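PDB 2D5K: Dps family protein from Staphylococcus aureus subsp. aureus, which compacts the nucleoid and, as a ferritin-like Dps protein, binds metal and probably takes up and stores iron inside a twelve-subunit shell. Local coordinates for the interface of chains A and B and the interface of chains A and C. Sequence-based numbering; all coordinates share one arbitrary frame. Chains: chain A/B/C, Dps family protein.

Contact 1: the interface of chains A and B. Residues chain A 111, 114, 130, 133-134, 137; chain B 62, 121, 123-124, 127.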
ATOM      1  N   GLU A 111      29.490 -16.645 -18.711  1.00 13.24           N
ATOM      2  CA  GLU A 111      30.319 -17.647 -18.050  1.00 13.88           C
ATOM      3  C   GLU A 111      31.784 -17.199 -18.112  1.00 15.12           C
ATOM      4  O   GLU A 111      32.526 -17.327 -17.139  1.00 14.52           O
ATOM      5  CB  GLU A 111      30.151 -19.010 -18.728  1.00 15.22           C
ATOM      6  CG  GLU A 111      30.922 -20.152 -18.071  1.00 16.53           C
ATOM      7  CD  GLU A 111      30.337 -20.587 -16.731  1.00 19.26           C
ATOM      8  OE1 GLU A 111      29.283 -20.050 -16.327  1.00 17.58           O
ATOM      9  OE2 GLU A 111      30.932 -21.481 -16.085  1.00 19.06           O
ATOM     10  N   ILE A 114      32.387 -13.974 -15.978  1.00 13.58           N
ATOM     11  CA  ILE A 114      32.484 -14.318 -14.571  1.00 13.37           C
ATOM     12  C   ILE A 114      33.907 -14.763 -14.239  1.00 15.27           C
ATOM     13  O   ILE A 114      34.474 -14.365 -13.219  1.00 13.25           O
ATOM     14  CB  ILE A 114      31.485 -15.443 -14.231  1.00 12.30           C
ATOM     15  CG1 ILE A 114      30.059 -14.888 -14.301  1.00 11.62           C
ATOM     16  CG2 ILE A 114      31.792 -16.031 -12.862  1.00 14.80           C
ATOM     17  CD1 ILE A 114      28.984 -15.962 -14.444  1.00 14.02           C
ATOM     18  N   ILE A 130      26.830 -12.935 -12.334  1.00 11.97           N
ATOM     19  CA  ILE A 130      26.168 -14.147 -11.850  1.00 13.43           C
ATOM     20  C   ILE A 130      24.673 -13.894 -11.712  1.00 13.26           C
ATOM     21  O   ILE A 130      23.857 -14.739 -12.076  1.00 12.24           O
ATOM     22  CB  ILE A 130      26.700 -14.582 -10.466  1.00 15.63           C
ATOM     23  CG1 ILE A 130      28.195 -14.874 -10.544  1.00 19.23           C
ATOM     24  CG2 ILE A 130      25.950 -15.827  -9.986  1.00 15.58           C
ATOM     25  CD1 ILE A 130      28.523 -16.009 -11.418  1.00 23.22           C
ATOM     26  N   GLN A 133      23.210 -13.863 -15.187  1.00 11.80           N
ATOM     27  CA  GLN A 133      23.174 -15.208 -15.755  1.00 10.97           C
ATOM     28  C   GLN A 133      22.048 -16.021 -15.112  1.00 12.04           C
ATOM     29  O   GLN A 133      21.415 -16.853 -15.761  1.00 11.01           O
ATOM     30  CB  GLN A 133      24.518 -15.912 -15.539  1.00 11.74           C
ATOM     31  CG  GLN A 133      24.660 -17.230 -16.302  1.00 11.62           C
ATOM     32  CD  GLN A 133      25.988 -17.905 -16.052  1.00 13.24           C
ATOM     33  OE1 GLN A 133      26.433 -18.005 -14.914  1.00 14.86           O
ATOM     34  NE2 GLN A 133      26.628 -18.381 -17.118  1.00 14.59           N
ATOM     35  N   THR A 134      21.803 -15.783 -13.829  1.00 11.65           N
ATOM     36  CA  THR A 134      20.739 -16.501 -13.134  1.00 13.14           C
ATOM     37  C   THR A 134      19.407 -16.271 -13.843  1.00 12.50           C
ATOM     38  O   THR A 134      18.696 -17.217 -14.181  1.00 12.71           O
ATOM     39  CB  THR A 134      20.597 -16.020 -11.680  1.00 13.41           C
ATOM     40  OG1 THR A 134      21.811 -16.283 -10.969  1.00 12.85           O
ATOM     41  CG2 THR A 134      19.441 -16.739 -10.996  1.00 12.87           C
ATOM     42  N   ASP A 137      19.339 -17.593 -17.648  1.00 12.29           N
ATOM     43  CA  ASP A 137      19.138 -19.036 -17.759  1.00 11.87           C
ATOM     44  C   ASP A 137      17.708 -19.440 -17.410  1.00 11.14           C
ATOM     45  O   ASP A 137      17.152 -20.353 -18.015  1.00 11.54           O
ATOM     46  CB  ASP A 137      20.093 -19.806 -16.837  1.00 11.32           C
ATOM     47  CG  ASP A 137      21.546 -19.729 -17.282  1.00 12.67           C
ATOM     48  OD1 ASP A 137      21.818 -19.327 -18.434  1.00 13.54           O
ATOM     49  OD2 ASP A 137      22.421 -20.097 -16.471  1.00 14.02           O
TER
ATOM     50  N   ARG B  62      16.119 -24.043 -11.102  1.00 15.74           N
ATOM     51  CA  ARG B  62      17.505 -23.888 -11.527  1.00 15.81           C
ATOM     52  C   ARG B  62      17.877 -25.199 -12.222  1.00 16.07           C
ATOM     53  O   ARG B  62      18.557 -25.200 -13.244  1.00 15.41           O
ATOM     54  CB  ARG B  62      18.436 -23.650 -10.338  1.00 15.59           C
ATOM     55  CG  ARG B  62      19.926 -23.682 -10.712  1.00 15.37           C
ATOM     56  CD  ARG B  62      20.251 -22.716 -11.851  1.00 14.24           C
ATOM     57  NE  ARG B  62      21.643 -22.838 -12.291  1.00 14.96           N
ATOM     58  CZ  ARG B  62      22.134 -22.274 -13.392  1.00 16.94           C
ATOM     59  NH1 ARG B  62      21.350 -21.540 -14.173  1.00 14.65           N
ATOM     60  NH2 ARG B  62      23.407 -22.452 -13.719  1.00 14.65           N
ATOM     61  N   GLY B 121      31.911 -24.903 -12.400  1.00 15.27           N
ATOM     62  CA  GLY B 121      31.725 -23.680 -13.160  1.00 15.74           C
ATOM     63  C   GLY B 121      30.274 -23.231 -13.145  1.00 15.62           C
ATOM     64  O   GLY B 121      29.882 -22.341 -13.904  1.00 16.34           O
ATOM     65  N   ASP B 123      28.288 -21.215 -11.417  1.00 13.00           N
ATOM     66  CA  ASP B 123      28.299 -20.134 -10.453  1.00 14.29           C
ATOM     67  C   ASP B 123      26.914 -19.686 -10.013  1.00 13.71           C
ATOM     68  O   ASP B 123      26.756 -19.150  -8.917  1.00 13.67           O
ATOM     69  CB  ASP B 123      29.104 -18.984 -11.038  1.00 17.53           C
ATOM     70  CG  ASP B 123      30.477 -19.437 -11.495  1.00 20.21           C
ATOM     71  OD1 ASP B 123      31.205 -19.996 -10.654  1.00 23.26           O
ATOM     72  OD2 ASP B 123      30.820 -19.254 -12.684  1.00 21.58           O
ATOM     73  N   VAL B 124      25.918 -19.912 -10.863  1.00 12.74           N
ATOM     74  CA  VAL B 124      24.546 -19.556 -10.520  1.00 12.77           C
ATOM     75  C   VAL B 124      24.075 -20.481  -9.397  1.00 12.81           C
ATOM     76  O   VAL B 124      23.596 -20.020  -8.362  1.00 12.36           O
ATOM     77  CB  VAL B 124      23.603 -19.708 -11.733  1.00 12.96           C
ATOM     78  CG1 VAL B 124      22.143 -19.600 -11.277  1.00 12.76           C
ATOM     79  CG2 VAL B 124      23.904 -18.620 -12.764  1.00 11.69           C
ATOM     80  N   ASP B 127      25.781 -19.745  -6.164  1.00 13.40           N
ATOM     81  CA  ASP B 127      25.215 -18.562  -5.520  1.00 14.89           C
ATOM     82  C   ASP B 127      23.918 -18.902  -4.791  1.00 14.06           C
ATOM     83  O   ASP B 127      23.646 -18.374  -3.711  1.00 13.72           O
ATOM     84  CB  ASP B 127      24.964 -17.477  -6.570  1.00 15.89           C
ATOM     85  CG  ASP B 127      24.467 -16.182  -5.966  1.00 21.60           C
ATOM     86  OD1 ASP B 127      25.142 -15.647  -5.060  1.00 24.56           O
ATOM     87  OD2 ASP B 127      23.404 -15.695  -6.407  1.00 24.60           O
TER
HETATM   88  O   HOH W   1      18.851 -20.002 -13.415  1.00 15.35           O
HETATM   89  O   HOH W   2      27.684 -20.128 -14.039  1.00 18.99           O
HETATM   90  O   HOH W   3      32.630 -19.013 -14.814  1.00 22.86           O
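The first turn of chain B helix 123-147 lies across chain A helix 123-147 and against the side of 92-120, and the turn before it passes through B:Gly121 with a positive phi of 82°. B:Val124 lies obliquely across A:Thr134 and A:Gln133. Its CG1, anti to the backbone N, reaches A:Thr134 OG1 at 3.3 Å, and its CG2 meets the side-chain oxygen and the chain carbons of A:Gln133. The A:Thr134 hydroxyl bonds back to A:Ile130 O of its own helix. A:Ile130 crosses the B:Asp123 side chain at about a right angle, and its CG2 rests 3.9 Å from B:Asp127 CB. A salt bridge closes one end: B:Arg62 NH1 bonds A:Asp137 OD2 at 2.9 Å, nearly straight at 173°. The guanidinium and carboxylate are almost coplanar, and the anti lone pair of OD2 is used. B:Val124 CB covers one guanidinium face. At the other end A:Glu111 OE2 lies 2.6 Å from B:Gly121 O. Both oxygens are acceptors unless the carboxylate carries a proton, which the nearby B:Asp123 carboxylate might favour. A:Glu111 OE1 is held by A:Gln133 NE2 at 3.2 Å. Water 2 joins that oxygen, A:Gln133 OE1, B:Gly121 O and B:Asp123 N. The interface is not an exact two-fold. In this Dps shell it probably borders a three-fold axis, with a helix start of one four-helix bundle against the flank of the next.

Contact 2: the interface of chains A and C. Residues chain A 20-21, 24, 73-75, 78, 85; chain C 20-21, 24, 73-75, 78, 85.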
ATOM      1  N   THR A  20      21.192  -3.017 -24.302  1.00 14.21           N
ATOM      2  CA  THR A  20      20.637  -1.783 -24.835  1.00 14.62           C
ATOM      3  C   THR A  20      19.975  -2.149 -26.171  1.00 13.51           C
ATOM      4  O   THR A  20      18.891  -1.665 -26.493  1.00 13.07           O
ATOM      5  CB  THR A  20      21.732  -0.722 -25.066  1.00 14.74           C
ATOM      6  OG1 THR A  20      22.229  -0.270 -23.800  1.00 14.99           O
ATOM      7  CG2 THR A  20      21.173   0.469 -25.841  1.00 14.33           C
ATOM      8  N   VAL A  21      20.620  -3.020 -26.943  1.00 14.05           N
ATOM      9  CA  VAL A  21      20.046  -3.440 -28.220  1.00 13.74           C
ATOM     10  C   VAL A  21      18.839  -4.345 -27.952  1.00 14.04           C
ATOM     11  O   VAL A  21      17.806  -4.213 -28.604  1.00 14.77           O
ATOM     12  CB  VAL A  21      21.077  -4.201 -29.093  1.00 13.95           C
ATOM     13  CG1 VAL A  21      20.403  -4.729 -30.365  1.00 16.68           C
ATOM     14  CG2 VAL A  21      22.228  -3.268 -29.470  1.00 13.74           C
ATOM     15  N   THR A  24      15.468  -2.571 -27.123  1.00 14.10           N
ATOM     16  CA  THR A  24      14.667  -2.132 -28.258  1.00 15.69           C
ATOM     17  C   THR A  24      14.104  -3.319 -29.038  1.00 15.54           C
ATOM     18  O   THR A  24      12.978  -3.261 -29.534  1.00 13.88           O
ATOM     19  CB  THR A  24      15.486  -1.201 -29.181  1.00 17.69           C
ATOM     20  OG1 THR A  24      15.648   0.067 -28.529  1.00 20.94           O
ATOM     21  CG2 THR A  24      14.782  -0.988 -30.520  1.00 18.01           C
ATOM     22  N   THR A  73      26.209   5.684 -26.151  1.00 20.71           N
ATOM     23  CA  THR A  73      25.597   6.084 -27.417  1.00 18.95           C
ATOM     24  C   THR A  73      25.124   4.814 -28.106  1.00 18.31           C
ATOM     25  O   THR A  73      25.721   3.752 -27.934  1.00 17.58           O
ATOM     26  CB  THR A  73      26.578   6.804 -28.371  1.00 18.97           C
ATOM     27  OG1 THR A  73      27.556   5.872 -28.847  1.00 19.17           O
ATOM     28  CG2 THR A  73      27.265   7.961 -27.663  1.00 19.58           C
ATOM     29  N   LEU A  74      24.046   4.921 -28.874  1.00 17.30           N
ATOM     30  CA  LEU A  74      23.511   3.766 -29.586  1.00 18.22           C
ATOM     31  C   LEU A  74      24.504   3.261 -30.630  1.00 18.04           C
ATOM     32  O   LEU A  74      24.613   2.057 -30.869  1.00 17.46           O
ATOM     33  CB  LEU A  74      22.185   4.137 -30.254  1.00 18.65           C
ATOM     34  CG  LEU A  74      21.049   4.454 -29.278  1.00 19.50           C
ATOM     35  CD1 LEU A  74      19.839   4.970 -30.042  1.00 19.70           C
ATOM     36  CD2 LEU A  74      20.688   3.197 -28.488  1.00 20.82           C
ATOM     37  N   THR A  75      25.235   4.182 -31.247  1.00 18.54           N
ATOM     38  CA  THR A  75      26.210   3.802 -32.255  1.00 20.30           C
ATOM     39  C   THR A  75      27.244   2.856 -31.654  1.00 19.51           C
ATOM     40  O   THR A  75      27.594   1.849 -32.263  1.00 21.14           O
ATOM     41  CB  THR A  75      26.925   5.039 -32.836  1.00 21.48           C
ATOM     42  OG1 THR A  75      25.963   5.868 -33.502  1.00 24.81           O
ATOM     43  CG2 THR A  75      27.995   4.618 -33.839  1.00 23.18           C
ATOM     44  N   LEU A  78      25.655  -0.626 -30.793  1.00 18.34           N
ATOM     45  CA  LEU A  78      25.460  -1.433 -31.989  1.00 20.82           C
ATOM     46  C   LEU A  78      26.780  -2.046 -32.450  1.00 22.09           C
ATOM     47  O   LEU A  78      26.804  -3.150 -32.993  1.00 23.62           O
ATOM     48  CB  LEU A  78      24.856  -0.581 -33.110  1.00 20.25           C
ATOM     49  CG  LEU A  78      23.394  -0.167 -32.914  1.00 20.44           C
ATOM     50  CD1 LEU A  78      23.015   0.902 -33.930  1.00 20.79           C
ATOM     51  CD2 LEU A  78      22.491  -1.390 -33.054  1.00 18.95           C
ATOM     52  N   GLU A  85      19.587  -6.547 -34.098  1.00 18.23           N
ATOM     53  CA  GLU A  85      18.337  -5.812 -34.032  1.00 19.53           C
ATOM     54  C   GLU A  85      17.309  -6.694 -34.720  1.00 21.09           C
ATOM     55  O   GLU A  85      17.660  -7.547 -35.542  1.00 20.02           O
ATOM     56  CB  GLU A  85      18.439  -4.478 -34.768  1.00 19.46           C
ATOM     57  CG  GLU A  85      19.502  -3.546 -34.227  1.00 22.26           C
ATOM     58  CD  GLU A  85      19.031  -2.112 -34.180  1.00 23.02           C
ATOM     59  OE1 GLU A  85      18.231  -1.783 -33.277  1.00 23.40           O
ATOM     60  OE2 GLU A  85      19.447  -1.318 -35.046  1.00 22.79           O
TER
ATOM     61  N   THR C  20      13.609   7.554 -28.578  1.00 14.54           N
ATOM     62  CA  THR C  20      14.413   6.350 -28.429  1.00 16.20           C
ATOM     63  C   THR C  20      15.857   6.838 -28.295  1.00 15.28           C
ATOM     64  O   THR C  20      16.612   6.350 -27.458  1.00 15.88           O
ATOM     65  CB  THR C  20      14.274   5.421 -29.646  1.00 17.80           C
ATOM     66  OG1 THR C  20      12.933   4.910 -29.700  1.00 18.75           O
ATOM     67  CG2 THR C  20      15.243   4.251 -29.538  1.00 17.50           C
ATOM     68  N   VAL C  21      16.234   7.817 -29.113  1.00 14.77           N
ATOM     69  CA  VAL C  21      17.585   8.365 -29.039  1.00 14.85           C
ATOM     70  C   VAL C  21      17.761   9.095 -27.709  1.00 14.69           C
ATOM     71  O   VAL C  21      18.785   8.940 -27.038  1.00 13.17           O
ATOM     72  CB  VAL C  21      17.870   9.343 -30.197  1.00 15.61           C
ATOM     73  CG1 VAL C  21      19.258   9.945 -30.040  1.00 14.84           C
ATOM     74  CG2 VAL C  21      17.767   8.611 -31.531  1.00 16.80           C
ATOM     75  N   THR C  24      18.548   6.937 -24.535  1.00 14.55           N
ATOM     76  CA  THR C  24      19.945   6.597 -24.295  1.00 13.84           C
ATOM     77  C   THR C  24      20.780   7.830 -23.947  1.00 14.22           C
ATOM     78  O   THR C  24      21.684   7.753 -23.114  1.00 13.63           O
ATOM     79  CB  THR C  24      20.540   5.851 -25.511  1.00 15.78           C
ATOM     80  OG1 THR C  24      19.979   4.531 -25.562  1.00 18.42           O
ATOM     81  CG2 THR C  24      22.059   5.738 -25.403  1.00 16.17           C
ATOM     82  N   THR C  73      13.882  -0.423 -34.837  1.00 24.35           N
ATOM     83  CA  THR C  73      15.322  -0.635 -34.730  1.00 22.36           C
ATOM     84  C   THR C  73      16.009   0.668 -34.349  1.00 22.52           C
ATOM     85  O   THR C  73      15.493   1.752 -34.622  1.00 21.46           O
ATOM     86  CB  THR C  73      15.945  -1.138 -36.053  1.00 22.15           C
ATOM     87  OG1 THR C  73      15.939  -0.082 -37.024  1.00 19.48           O
ATOM     88  CG2 THR C  73      15.168  -2.336 -36.584  1.00 21.59           C
ATOM     89  N   LEU C  74      17.172   0.555 -33.720  1.00 21.55           N
ATOM     90  CA  LEU C  74      17.936   1.726 -33.305  1.00 22.32           C
ATOM     91  C   LEU C  74      18.521   2.437 -34.520  1.00 21.46           C
ATOM     92  O   LEU C  74      18.630   3.667 -34.553  1.00 20.66           O
ATOM     93  CB  LEU C  74      19.053   1.299 -32.352  1.00 22.66           C
ATOM     94  CG  LEU C  74      18.551   0.636 -31.064  1.00 23.24           C
ATOM     95  CD1 LEU C  74      19.724   0.078 -30.274  1.00 23.68           C
ATOM     96  CD2 LEU C  74      17.781   1.657 -30.232  1.00 23.99           C
ATOM     97  N   THR C  75      18.897   1.657 -35.525  1.00 22.81           N
ATOM     98  CA  THR C  75      19.465   2.220 -36.740  1.00 23.77           C
ATOM     99  C   THR C  75      18.469   3.179 -37.389  1.00 24.46           C
ATOM    100  O   THR C  75      18.834   4.277 -37.808  1.00 24.20           O
ATOM    101  CB  THR C  75      19.822   1.108 -37.748  1.00 26.01           C
ATOM    102  OG1 THR C  75      20.687   0.155 -37.117  1.00 26.97           O
ATOM    103  CG2 THR C  75      20.526   1.700 -38.965  1.00 26.25           C
ATOM    104  N   LEU C  78      18.036   6.426 -35.239  1.00 23.62           N
ATOM    105  CA  LEU C  78      19.141   7.363 -35.410  1.00 23.39           C
ATOM    106  C   LEU C  78      19.013   8.141 -36.716  1.00 25.95           C
ATOM    107  O   LEU C  78      19.470   9.277 -36.819  1.00 23.96           O
ATOM    108  CB  LEU C  78      20.481   6.619 -35.390  1.00 23.44           C
ATOM    109  CG  LEU C  78      20.946   6.061 -34.041  1.00 21.35           C
ATOM    110  CD1 LEU C  78      22.131   5.122 -34.242  1.00 23.70           C
ATOM    111  CD2 LEU C  78      21.328   7.211 -33.122  1.00 20.80           C
ATOM    112  N   GLU C  85      22.912  12.124 -30.558  1.00 16.93           N
ATOM    113  CA  GLU C  85      23.522  11.413 -29.444  1.00 18.73           C
ATOM    114  C   GLU C  85      24.469  12.309 -28.662  1.00 20.30           C
ATOM    115  O   GLU C  85      24.970  13.312 -29.179  1.00 19.89           O
ATOM    116  CB  GLU C  85      24.259  10.173 -29.953  1.00 18.68           C
ATOM    117  CG  GLU C  85      23.355   9.230 -30.727  1.00 18.59           C
ATOM    118  CD  GLU C  85      23.645   7.776 -30.432  1.00 20.67           C
ATOM    119  OE1 GLU C  85      24.524   7.188 -31.098  1.00 19.72           O
ATOM    120  OE2 GLU C  85      22.994   7.229 -29.516  1.00 20.93           O
TER
HETATM  121  O   HOH W   4      21.111  -2.596 -37.062  1.00 53.71           O
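A:Glu85 and C:Glu85 each set CG beside the backbone N (chi1 -60° in A) and bend at chi2. The bend turns each carboxylate onto the first turn of helix 74-80 of the partner. There it receives the backbone N-H groups at the helix start. A:Leu74 N gives a hydrogen bond of 2.6 Å to C:Glu85 OE2, 165° at H. A:Thr75 N bonds C:Glu85 OE1 at 3.1 Å. Both use syn lone pairs, so the two oxygens are gripped side by side. The A:Thr75 hydroxyl OG1 adds a bond to C:Glu85 OE1, nearly along its C-O axis. The twin bonds run from chain C to A:Glu85, where C:Thr75 OG1 meets OE2 at 2.8 Å. Water 4 also joins that hydroxyl to A:Glu85 OE2. The helix end would be expected to stabilise a negative charge on the carboxylate. A:Thr73 CB packs across C:Glu85, 3.4 Å from OE1. Between the two polar grips the leucines meet. A:Leu74 and C:Leu74 cross at about a right angle, with A:Leu74 CD2 3.7 Å from C:Leu74 CD1. Each leucine also presses CD2 on the Thr24 of the other chain; A:Leu74 CD2 is 3.3 Å from C:Thr24 OG1. The two Leu78 side chains brush the flank of this pair. The site lies on the two-fold axis of the Dps dimer, where the short helices 74-80 meet beside the long helices 5-32.

Contact 3: the interface of chains A and C. Residues chain A 70-73; chain C 24, 28, 31-32, 85-86.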
ATOM      1  N   PRO A  70      31.141   3.957 -19.292  1.00 18.95           N
ATOM      2  CA  PRO A  70      30.091   3.088 -19.842  1.00 19.53           C
ATOM      3  C   PRO A  70      29.727   3.552 -21.249  1.00 19.95           C
ATOM      4  O   PRO A  70      29.663   4.754 -21.498  1.00 19.34           O
ATOM      5  CB  PRO A  70      28.912   3.294 -18.886  1.00 19.46           C
ATOM      6  CG  PRO A  70      29.516   3.931 -17.662  1.00 24.32           C
ATOM      7  CD  PRO A  70      30.621   4.785 -18.193  1.00 18.29           C
ATOM      8  N   VAL A  71      29.484   2.616 -22.163  1.00 20.10           N
ATOM      9  CA  VAL A  71      29.109   2.992 -23.525  1.00 22.28           C
ATOM     10  C   VAL A  71      27.786   3.752 -23.462  1.00 23.77           C
ATOM     11  O   VAL A  71      26.751   3.194 -23.085  1.00 24.92           O
ATOM     12  CB  VAL A  71      28.974   1.752 -24.442  1.00 23.15           C
ATOM     13  CG1 VAL A  71      30.349   1.171 -24.718  1.00 24.48           C
ATOM     14  CG2 VAL A  71      28.088   0.705 -23.793  1.00 21.36           C
ATOM     15  N   GLY A  72      27.828   5.029 -23.834  1.00 25.43           N
ATOM     16  CA  GLY A  72      26.640   5.860 -23.762  1.00 24.14           C
ATOM     17  C   GLY A  72      26.016   6.386 -25.041  1.00 22.60           C
ATOM     18  O   GLY A  72      25.372   7.433 -25.021  1.00 21.78           O
ATOM     19  N   THR A  73      26.209   5.684 -26.151  1.00 20.71           N
ATOM     20  CA  THR A  73      25.597   6.084 -27.417  1.00 18.95           C
ATOM     21  C   THR A  73      25.124   4.814 -28.106  1.00 18.31           C
ATOM     22  O   THR A  73      25.721   3.752 -27.934  1.00 17.58           O
ATOM     23  CB  THR A  73      26.578   6.804 -28.371  1.00 18.97           C
ATOM     24  OG1 THR A  73      27.556   5.872 -28.847  1.00 19.17           O
ATOM     25  CG2 THR A  73      27.265   7.961 -27.663  1.00 19.58           C
TER
ATOM     26  N   THR C  24      18.548   6.937 -24.535  1.00 14.55           N
ATOM     27  CA  THR C  24      19.945   6.597 -24.295  1.00 13.84           C
ATOM     28  C   THR C  24      20.780   7.830 -23.947  1.00 14.22           C
ATOM     29  O   THR C  24      21.684   7.753 -23.114  1.00 13.63           O
ATOM     30  CB  THR C  24      20.540   5.851 -25.511  1.00 15.78           C
ATOM     31  OG1 THR C  24      19.979   4.531 -25.562  1.00 18.42           O
ATOM     32  CG2 THR C  24      22.059   5.738 -25.403  1.00 16.17           C
ATOM     33  N   ASN C  28      23.145   8.435 -20.637  1.00 14.25           N
ATOM     34  CA  ASN C  28      24.500   8.971 -20.707  1.00 13.88           C
ATOM     35  C   ASN C  28      24.650  10.115 -19.704  1.00 14.63           C
ATOM     36  O   ASN C  28      25.592  10.135 -18.909  1.00 14.50           O
ATOM     37  CB  ASN C  28      24.781   9.463 -22.132  1.00 15.94           C
ATOM     38  CG  ASN C  28      26.173  10.050 -22.291  1.00 17.62           C
ATOM     39  OD1 ASN C  28      26.521  11.034 -21.639  1.00 17.85           O
ATOM     40  ND2 ASN C  28      26.977   9.448 -23.169  1.00 20.21           N
ATOM     41  N   TRP C  31      24.594   8.952 -16.153  1.00 13.31           N
ATOM     42  CA  TRP C  31      25.843   8.336 -15.716  1.00 13.93           C
ATOM     43  C   TRP C  31      27.025   9.286 -15.600  1.00 15.73           C
ATOM     44  O   TRP C  31      27.805   9.206 -14.651  1.00 16.03           O
ATOM     45  CB  TRP C  31      26.251   7.210 -16.679  1.00 13.70           C
ATOM     46  CG  TRP C  31      25.256   6.092 -16.792  1.00 14.56           C
ATOM     47  CD1 TRP C  31      24.464   5.594 -15.799  1.00 14.67           C
ATOM     48  CD2 TRP C  31      24.971   5.312 -17.962  1.00 15.16           C
ATOM     49  NE1 TRP C  31      23.699   4.555 -16.277  1.00 15.74           N
ATOM     50  CE2 TRP C  31      23.991   4.360 -17.600  1.00 14.43           C
ATOM     51  CE3 TRP C  31      25.450   5.326 -19.279  1.00 15.83           C
ATOM     52  CZ2 TRP C  31      23.478   3.427 -18.511  1.00 16.93           C
ATOM     53  CZ3 TRP C  31      24.939   4.396 -20.189  1.00 17.17           C
ATOM     54  CH2 TRP C  31      23.961   3.462 -19.796  1.00 16.59           C
ATOM     55  N   TYR C  32      27.154  10.178 -16.574  1.00 16.11           N
ATOM     56  CA  TYR C  32      28.288  11.093 -16.631  1.00 15.52           C
ATOM     57  C   TYR C  32      28.179  12.455 -15.960  1.00 17.18           C
ATOM     58  O   TYR C  32      29.165  13.194 -15.916  1.00 16.37           O
ATOM     59  CB  TYR C  32      28.686  11.283 -18.097  1.00 16.23           C
ATOM     60  CG  TYR C  32      29.316  10.055 -18.720  1.00 17.15           C
ATOM     61  CD1 TYR C  32      30.609   9.663 -18.375  1.00 17.76           C
ATOM     62  CD2 TYR C  32      28.623   9.287 -19.660  1.00 17.65           C
ATOM     63  CE1 TYR C  32      31.202   8.540 -18.951  1.00 17.28           C
ATOM     64  CE2 TYR C  32      29.207   8.160 -20.241  1.00 18.50           C
ATOM     65  CZ  TYR C  32      30.501   7.796 -19.882  1.00 19.11           C
ATOM     66  OH  TYR C  32      31.098   6.699 -20.465  1.00 18.35           O
ATOM     67  N   GLU C  85      22.912  12.124 -30.558  1.00 16.93           N
ATOM     68  CA  GLU C  85      23.522  11.413 -29.444  1.00 18.73           C
ATOM     69  C   GLU C  85      24.469  12.309 -28.662  1.00 20.30           C
ATOM     70  O   GLU C  85      24.970  13.312 -29.179  1.00 19.89           O
ATOM     71  CB  GLU C  85      24.259  10.173 -29.953  1.00 18.68           C
ATOM     72  CG  GLU C  85      23.355   9.230 -30.727  1.00 18.59           C
ATOM     73  CD  GLU C  85      23.645   7.776 -30.432  1.00 20.67           C
ATOM     74  OE1 GLU C  85      24.524   7.188 -31.098  1.00 19.72           O
ATOM     75  OE2 GLU C  85      22.994   7.229 -29.516  1.00 20.93           O
ATOM     76  N   ALA C  86      24.707  11.943 -27.410  1.00 20.38           N
ATOM     77  CA  ALA C  86      25.586  12.713 -26.546  1.00 22.83           C
ATOM     78  C   ALA C  86      27.025  12.714 -27.043  1.00 24.55           C
ATOM     79  O   ALA C  86      27.506  11.724 -27.597  1.00 24.46           O
ATOM     80  CB  ALA C  86      25.534  12.155 -25.129  1.00 22.64           C
TER
HETATM   81  O   HOH W   5      23.806   9.271 -26.341  1.00 21.32           O
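In this Dps dimer, built of ferritin-like four-helix bundles, the loop of chain A before helix 74-80 lies along chain C helix 5-32. C:Asn28 stands at the middle of the contact. Its CG is anti to the backbone N (chi1 180°), which sends the side chain out towards A:Gly72. CB comes within 3.6 Å of A:Gly72 O, and CG passes a little farther from the same oxygen. At the tip, ND2 gives A:Gly72 O a hydrogen bond of 3.2 Å. The bond lies close to the amide plane of C:Asn28, but it meets the carbonyl from above its plane. Water 5 also binds A:Gly72 O, at 2.8 Å. The same water reaches C:Ala86 N at 3.0 Å, tying the loop to a second segment of chain C. C:Thr24 sets its methyl CG2 beside the glycine carbonyl. Farther along the helix, C:Tyr32 meets A:Pro70 tip to tip. Its phenol OH donates to A:Pro70 O at 2.6 Å, again from above the carbonyl plane. Its ring carbon CZ lies 3.5 Å from A:Pro70 CD. C:Trp31 brings the CZ3 corner of its indole to A:Val71 O at 3.6 Å. Its CE3 touches A:Pro70 CB at 4.0 Å, while the backbone N of C:Asn28 sits above the rim of one indole face.

Contact 2 and contact 3 belong to one two-fold interface, and their C-alpha centres are about 11 Å apart. They share A:Thr73, C:Thr24 and C:Glu85; A:Thr73, at the end of the loop before helix 74-80, serves both. Symmetry repeats contact 3 with the chains exchanged. Contact 1 joins chain A to another subunit, about 28 Å from either of the others between C-alpha centres. It uses helices 92-120 and 123-147 of chain A, which take no part in contacts 2 and 3. Contact 2 and contact 3 pair two subunits; contact 1 is not two-fold, so each subunit can offer both of its unlike sides to link pairs, consistent with the assembly of twelve.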